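Local coordinates for protein guanine deaminase (Escherichia coli, PDB 6OHB) that catalyses the zinc-dependent hydrolytic deamination of guanine to xanthine and ammonia, a step of purine degradation, at residues A31-K43 with W49-P61. Sequence-based numbering, arbitrary orientation.
Sequences ALRFIEDGLLLIK and WFGEWENGKHQIP
A beta hairpin of strands 38-43 and 46-50 joins residues 31-43 to 49-61, with Leu39 facing Gly51 and Leu41 facing Trp49 as antiparallel hydrogen-bonded pairs. It illustrates how the two faces of one hairpin can be packed by different parts of the chain. Leu41 N gives Trp49 O a nearly straight bond of 2.8 Å (173° at the hydrogen), Trp49 N returns one to Leu41 O, and Leu39 and Gly51 exchange a second pair. Beyond Gly51, Trp53 N donates to Asp37 O at 2.9 Å, tying the weakly bonded helical turn at about 53-56 to the corner at residues 36-37. On the face of Leu39 and Leu41, the turns of 53-60 fold back over the sheet. Leu39 CB meets the Trp53 ring at its edge, 3.7 Å from CE3, while Leu39 CD2 lies 3.4 Å from Gly56 C and the end of the side chain meets Ile60 CD1 tip to tip. Gly56 CA lies over one face of the Trp49 indole, toward its rim, and Leu41 CD1 packs on Gln59 CB at 3.7 Å.

This small mixed sheet, completed by strands 8-12 and 67-70, stands beside the TIM barrel of the amidohydrolase fold, away from the zinc site. The face of Leu40 and Phe50 is covered differently, because the chain turns a corner at 36-37, so that strand 32-35, which pairs with strand 14-18, brings Arg33 and Ile35 to the Phe50 ring. With CG anti to the backbone N (chi1 173°), Phe50 sets its ring edge against one face of the Arg33 guanidinium: CE2 lies 3.3 Å from Arg33 CZ, over the centre of the group, with the planes 76° apart. A salt bridge from Arg33 NH2 to Asp17 also holds that group, and Ile35 CG1 touches Phe50 CZ at 4.0 Å.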
loop_
_atom_site.group_PDB
_atom_site.type_symbol
_atom_site.label_atom_id
_atom_site.label_comp_id
_atom_site.label_asym_id
_atom_site.label_seq_id
_atom_site.Cartn_x
_atom_site.Cartn_y
_atom_site.Cartn_z
ATOM N N ALA A 31 18.001 -14.624 -17.403
ATOM C CA ALA A 31 19.149 -13.962 -16.802
ATOM C C ALA A 31 19.078 -13.916 -15.282
ATOM O O ALA A 31 19.926 -13.275 -14.652
ATOM C CB ALA A 31 19.281 -12.543 -17.354
ATOM N N LEU A 32 18.089 -14.565 -14.677
ATOM C CA LEU A 32 17.905 -14.499 -13.235
ATOM C C LEU A 32 18.673 -15.636 -12.579
ATOM O O LEU A 32 18.399 -16.813 -12.839
ATOM C CB LEU A 32 16.427 -14.566 -12.856
ATOM C CG LEU A 32 16.219 -14.235 -11.378
ATOM C CD1 LEU A 32 15.739 -12.812 -11.229
ATOM C CD2 LEU A 32 15.258 -15.206 -10.723
ATOM N N ARG A 33 19.632 -15.284 -11.734
ATOM C CA ARG A 33 20.445 -16.240 -11.006
ATOM C C ARG A 33 20.003 -16.254 -9.551
ATOM O O ARG A 33 19.974 -15.204 -8.890
ATOM C CB ARG A 33 21.926 -15.886 -11.113
ATOM C CG ARG A 33 22.827 -16.791 -10.299
ATOM C CD ARG A 33 24.282 -16.421 -10.496
ATOM N NE ARG A 33 24.499 -14.987 -10.343
ATOM C CZ ARG A 33 25.665 -14.386 -10.551
ATOM N NH1 ARG A 33 26.723 -15.096 -10.924
ATOM N NH2 ARG A 33 25.775 -13.076 -10.389
ATOM N N PHE A 34 19.661 -17.443 -9.063
ATOM C CA PHE A 34 19.345 -17.690 -7.664
ATOM C C PHE A 34 20.313 -18.740 -7.138
ATOM O O PHE A 34 20.328 -19.873 -7.627
ATOM C CB PHE A 34 17.897 -18.158 -7.507
ATOM C CG PHE A 34 17.543 -18.587 -6.111
ATOM C CD1 PHE A 34 17.499 -17.666 -5.077
ATOM C CD2 PHE A 34 17.256 -19.914 -5.833
ATOM C CE1 PHE A 34 17.173 -18.059 -3.791
ATOM C CE2 PHE A 34 16.931 -20.316 -4.549
ATOM C CZ PHE A 34 16.888 -19.386 -3.527
ATOM N N ILE A 35 21.119 -18.363 -6.148
ATOM C CA ILE A 35 22.063 -19.272 -5.502
ATOM C C ILE A 35 21.587 -19.499 -4.074
ATOM O O ILE A 35 21.593 -18.571 -3.259
ATOM C CB ILE A 35 23.492 -18.713 -5.512
ATOM C CG1 ILE A 35 23.929 -18.356 -6.937
ATOM C CG2 ILE A 35 24.448 -19.711 -4.873
ATOM C CD1 ILE A 35 24.293 -19.551 -7.798
ATOM N N GLU A 36 21.198 -20.732 -3.756
ATOM C CA GLU A 36 20.582 -20.978 -2.458
ATOM C C GLU A 36 21.615 -21.058 -1.337
ATOM O O GLU A 36 21.365 -20.575 -0.229
ATOM C CB GLU A 36 19.737 -22.251 -2.516
ATOM C CG GLU A 36 18.922 -22.495 -1.264
ATOM C CD GLU A 36 19.500 -23.607 -0.422
ATOM O OE1 GLU A 36 19.354 -23.553 0.817
ATOM O OE2 GLU A 36 20.101 -24.536 -1.004
ATOM N N ASP A 37 22.779 -21.649 -1.600
ATOM C CA ASP A 37 23.865 -21.721 -0.622
ATOM C C ASP A 37 25.084 -21.055 -1.252
ATOM O O ASP A 37 25.953 -21.712 -1.834
ATOM C CB ASP A 37 24.140 -23.166 -0.212
ATOM C CG ASP A 37 25.114 -23.270 0.954
ATOM O OD1 ASP A 37 25.297 -22.268 1.671
ATOM O OD2 ASP A 37 25.704 -24.360 1.143
ATOM N N GLY A 38 25.137 -19.732 -1.138
ATOM C CA GLY A 38 26.128 -18.933 -1.824
ATOM C C GLY A 38 27.080 -18.150 -0.943
ATOM O O GLY A 38 26.846 -17.956 0.258
ATOM N N LEU A 39 28.153 -17.672 -1.570
ATOM C CA LEU A 39 29.233 -16.951 -0.920
ATOM C C LEU A 39 29.578 -15.722 -1.743
ATOM O O LEU A 39 29.746 -15.809 -2.968
ATOM C CB LEU A 39 30.474 -17.831 -0.766
ATOM C CG LEU A 39 31.751 -17.079 -0.389
ATOM C CD1 LEU A 39 31.602 -16.481 1.001
ATOM C CD2 LEU A 39 32.961 -18.002 -0.464
ATOM N N LEU A 40 29.689 -14.589 -1.051
ATOM C CA LEU A 40 30.059 -13.302 -1.622
ATOM C C LEU A 40 31.305 -12.821 -0.898
ATOM O O LEU A 40 31.271 -12.593 0.316
ATOM C CB LEU A 40 28.923 -12.287 -1.470
ATOM C CG LEU A 40 29.302 -10.837 -1.786
ATOM C CD1 LEU A 40 29.550 -10.666 -3.277
ATOM C CD2 LEU A 40 28.230 -9.870 -1.295
ATOM N N LEU A 41 32.403 -12.694 -1.633
ATOM C CA LEU A 41 33.660 -12.185 -1.113
ATOM C C LEU A 41 33.860 -10.762 -1.612
ATOM O O LEU A 41 33.766 -10.506 -2.821
ATOM C CB LEU A 41 34.834 -13.063 -1.549
ATOM C CG LEU A 41 34.928 -14.430 -0.881
ATOM C CD1 LEU A 41 36.052 -15.236 -1.508
ATOM C CD2 LEU A 41 35.138 -14.269 0.618
ATOM N N ILE A 42 34.195 -9.875 -0.678
ATOM C CA ILE A 42 34.261 -8.436 -0.876
ATOM C C ILE A 42 35.679 -7.975 -0.585
ATOM O O ILE A 42 36.262 -8.352 0.439
ATOM C CB ILE A 42 33.269 -7.708 0.059
ATOM C CG1 ILE A 42 31.840 -8.178 -0.195
ATOM C CG2 ILE A 42 33.405 -6.195 -0.059
ATOM C CD1 ILE A 42 30.872 -7.687 0.863
ATOM N N LYS A 43 36.214 -7.131 -1.464
ATOM C CA LYS A 43 37.529 -6.534 -1.267
ATOM C C LYS A 43 37.529 -5.144 -1.880
ATOM O O LYS A 43 37.116 -4.978 -3.034
ATOM C CB LYS A 43 38.636 -7.391 -1.900
ATOM C CG LYS A 43 40.041 -6.853 -1.655
ATOM C CD LYS A 43 41.029 -7.325 -2.714
ATOM C CE LYS A 43 42.033 -8.317 -2.142
ATOM N NZ LYS A 43 43.220 -8.478 -3.028
ATOM N N TRP A 49 34.545 -12.001 -5.372
ATOM C CA TRP A 49 34.176 -13.315 -5.888
ATOM C C TRP A 49 32.738 -13.600 -5.488
ATOM O O TRP A 49 32.323 -13.251 -4.387
ATOM C CB TRP A 49 35.115 -14.410 -5.349
ATOM C CG TRP A 49 34.940 -15.777 -5.975
ATOM C CD1 TRP A 49 35.667 -16.305 -7.009
ATOM C CD2 TRP A 49 33.999 -16.793 -5.590
ATOM N NE1 TRP A 49 35.223 -17.578 -7.301
ATOM C CE2 TRP A 49 34.203 -17.902 -6.446
ATOM C CE3 TRP A 49 33.004 -16.874 -4.612
ATOM C CZ2 TRP A 49 33.444 -19.071 -6.351
ATOM C CZ3 TRP A 49 32.252 -18.036 -4.522
ATOM C CH2 TRP A 49 32.474 -19.115 -5.388
ATOM N N PHE A 50 31.982 -14.225 -6.378
ATOM C CA PHE A 50 30.625 -14.607 -6.037
ATOM C C PHE A 50 30.321 -15.977 -6.615
ATOM O O PHE A 50 30.680 -16.260 -7.761
ATOM C CB PHE A 50 29.609 -13.585 -6.554
ATOM C CG PHE A 50 28.192 -14.021 -6.378
ATOM C CD1 PHE A 50 27.656 -14.157 -5.111
ATOM C CD2 PHE A 50 27.400 -14.313 -7.470
ATOM C CE1 PHE A 50 26.353 -14.565 -4.937
ATOM C CE2 PHE A 50 26.094 -14.723 -7.300
ATOM C CZ PHE A 50 25.570 -14.850 -6.034
ATOM N N GLY A 51 29.662 -16.825 -5.831
ATOM C CA GLY A 51 29.220 -18.093 -6.387
ATOM C C GLY A 51 28.764 -19.063 -5.318
ATOM O O GLY A 51 28.340 -18.661 -4.236
ATOM N N GLU A 52 28.826 -20.347 -5.660
ATOM C CA GLU A 52 28.415 -21.398 -4.736
ATOM C C GLU A 52 29.378 -21.493 -3.558
ATOM O O GLU A 52 30.599 -21.374 -3.716
ATOM C CB GLU A 52 28.344 -22.748 -5.456
ATOM C CG GLU A 52 27.278 -22.835 -6.537
ATOM C CD GLU A 52 25.940 -23.302 -5.998
ATOM O OE1 GLU A 52 25.853 -23.599 -4.785
ATOM O OE2 GLU A 52 24.977 -23.384 -6.792
ATOM N N TRP A 53 28.809 -21.718 -2.372
ATOM C CA TRP A 53 29.594 -21.805 -1.143
ATOM C C TRP A 53 30.717 -22.834 -1.259
ATOM O O TRP A 53 31.871 -22.559 -0.908
ATOM C CB TRP A 53 28.662 -22.139 0.029
ATOM C CG TRP A 53 29.364 -22.469 1.316
ATOM C CD1 TRP A 53 29.422 -23.689 1.921
ATOM C CD2 TRP A 53 30.093 -21.566 2.163
ATOM N NE1 TRP A 53 30.144 -23.606 3.086
ATOM C CE2 TRP A 53 30.568 -22.314 3.258
ATOM C CE3 TRP A 53 30.390 -20.199 2.102
ATOM C CZ2 TRP A 53 31.328 -21.746 4.281
ATOM C CZ3 TRP A 53 31.146 -19.633 3.123
ATOM C CH2 TRP A 53 31.606 -20.408 4.197
ATOM N N GLU A 54 30.400 -24.035 -1.746
ATOM C CA GLU A 54 31.431 -25.062 -1.818
ATOM C C GLU A 54 32.482 -24.747 -2.876
ATOM O O GLU A 54 33.609 -25.244 -2.773
ATOM C CB GLU A 54 30.808 -26.435 -2.081
ATOM C CG GLU A 54 29.813 -26.909 -1.007
ATOM C CD GLU A 54 30.465 -27.294 0.322
ATOM O OE1 GLU A 54 31.704 -27.208 0.445
ATOM O OE2 GLU A 54 29.732 -27.695 1.250
ATOM N N ASN A 55 32.152 -23.913 -3.871
ATOM C CA ASN A 55 33.113 -23.516 -4.896
ATOM C C ASN A 55 34.036 -22.383 -4.462
ATOM O O ASN A 55 35.025 -22.122 -5.152
ATOM C CB ASN A 55 32.395 -23.087 -6.181
ATOM C CG ASN A 55 31.783 -24.255 -6.929
ATOM O OD1 ASN A 55 32.205 -25.397 -6.770
ATOM N ND2 ASN A 55 30.785 -23.968 -7.762
ATOM N N GLY A 56 33.751 -21.699 -3.359
ATOM C CA GLY A 56 34.551 -20.540 -3.017
ATOM C C GLY A 56 35.050 -20.487 -1.590
ATOM O O GLY A 56 35.895 -19.650 -1.265
ATOM N N LYS A 57 34.539 -21.371 -0.728
ATOM C CA LYS A 57 34.881 -21.326 0.691
ATOM C C LYS A 57 36.385 -21.404 0.941
ATOM O O LYS A 57 36.860 -20.901 1.967
ATOM C CB LYS A 57 34.145 -22.456 1.422
ATOM C CG LYS A 57 35.003 -23.276 2.371
ATOM C CD LYS A 57 34.211 -24.380 3.051
ATOM C CE LYS A 57 33.766 -25.442 2.066
ATOM N NZ LYS A 57 33.303 -26.677 2.771
ATOM N N HIS A 58 37.150 -21.996 0.018
ATOM C CA HIS A 58 38.588 -22.136 0.235
ATOM C C HIS A 58 39.311 -20.793 0.205
ATOM O O HIS A 58 40.369 -20.655 0.828
ATOM C CB HIS A 58 39.194 -23.093 -0.800
ATOM C CG HIS A 58 39.059 -22.620 -2.213
ATOM N ND1 HIS A 58 37.920 -22.828 -2.962
ATOM C CD2 HIS A 58 39.919 -21.946 -3.014
ATOM C CE1 HIS A 58 38.085 -22.305 -4.164
ATOM N NE2 HIS A 58 39.290 -21.763 -4.221
ATOM N N GLN A 59 38.763 -19.794 -0.492
ATOM C CA GLN A 59 39.375 -18.468 -0.572
ATOM C C GLN A 59 39.212 -17.638 0.699
ATOM O O GLN A 59 39.736 -16.517 0.744
ATOM C CB GLN A 59 38.785 -17.678 -1.740
ATOM C CG GLN A 59 39.033 -18.266 -3.113
ATOM C CD GLN A 59 38.232 -17.561 -4.185
ATOM O OE1 GLN A 59 38.698 -16.594 -4.788
ATOM N NE2 GLN A 59 37.007 -18.033 -4.418
ATOM N N ILE A 60 38.503 -18.128 1.713
ATOM C CA ILE A 60 38.263 -17.343 2.925
ATOM C C ILE A 60 39.457 -17.480 3.862
ATOM O O ILE A 60 39.749 -18.586 4.341
ATOM C CB ILE A 60 36.961 -17.762 3.627
ATOM C CG1 ILE A 60 35.764 -17.603 2.689
ATOM C CG2 ILE A 60 36.745 -16.925 4.883
ATOM C CD1 ILE A 60 34.488 -18.202 3.220
ATOM N N PRO A 61 40.165 -16.392 4.158
ATOM C CA PRO A 61 41.358 -16.493 5.006
ATOM C C PRO A 61 41.002 -16.857 6.437
ATOM O O PRO A 61 39.883 -16.644 6.908
ATOM C CB PRO A 61 41.976 -15.089 4.933
ATOM C CG PRO A 61 41.315 -14.421 3.757
ATOM C CD PRO A 61 39.949 -15.023 3.662
HETATM O O HOH W 1 23.166 -23.409 -3.566
#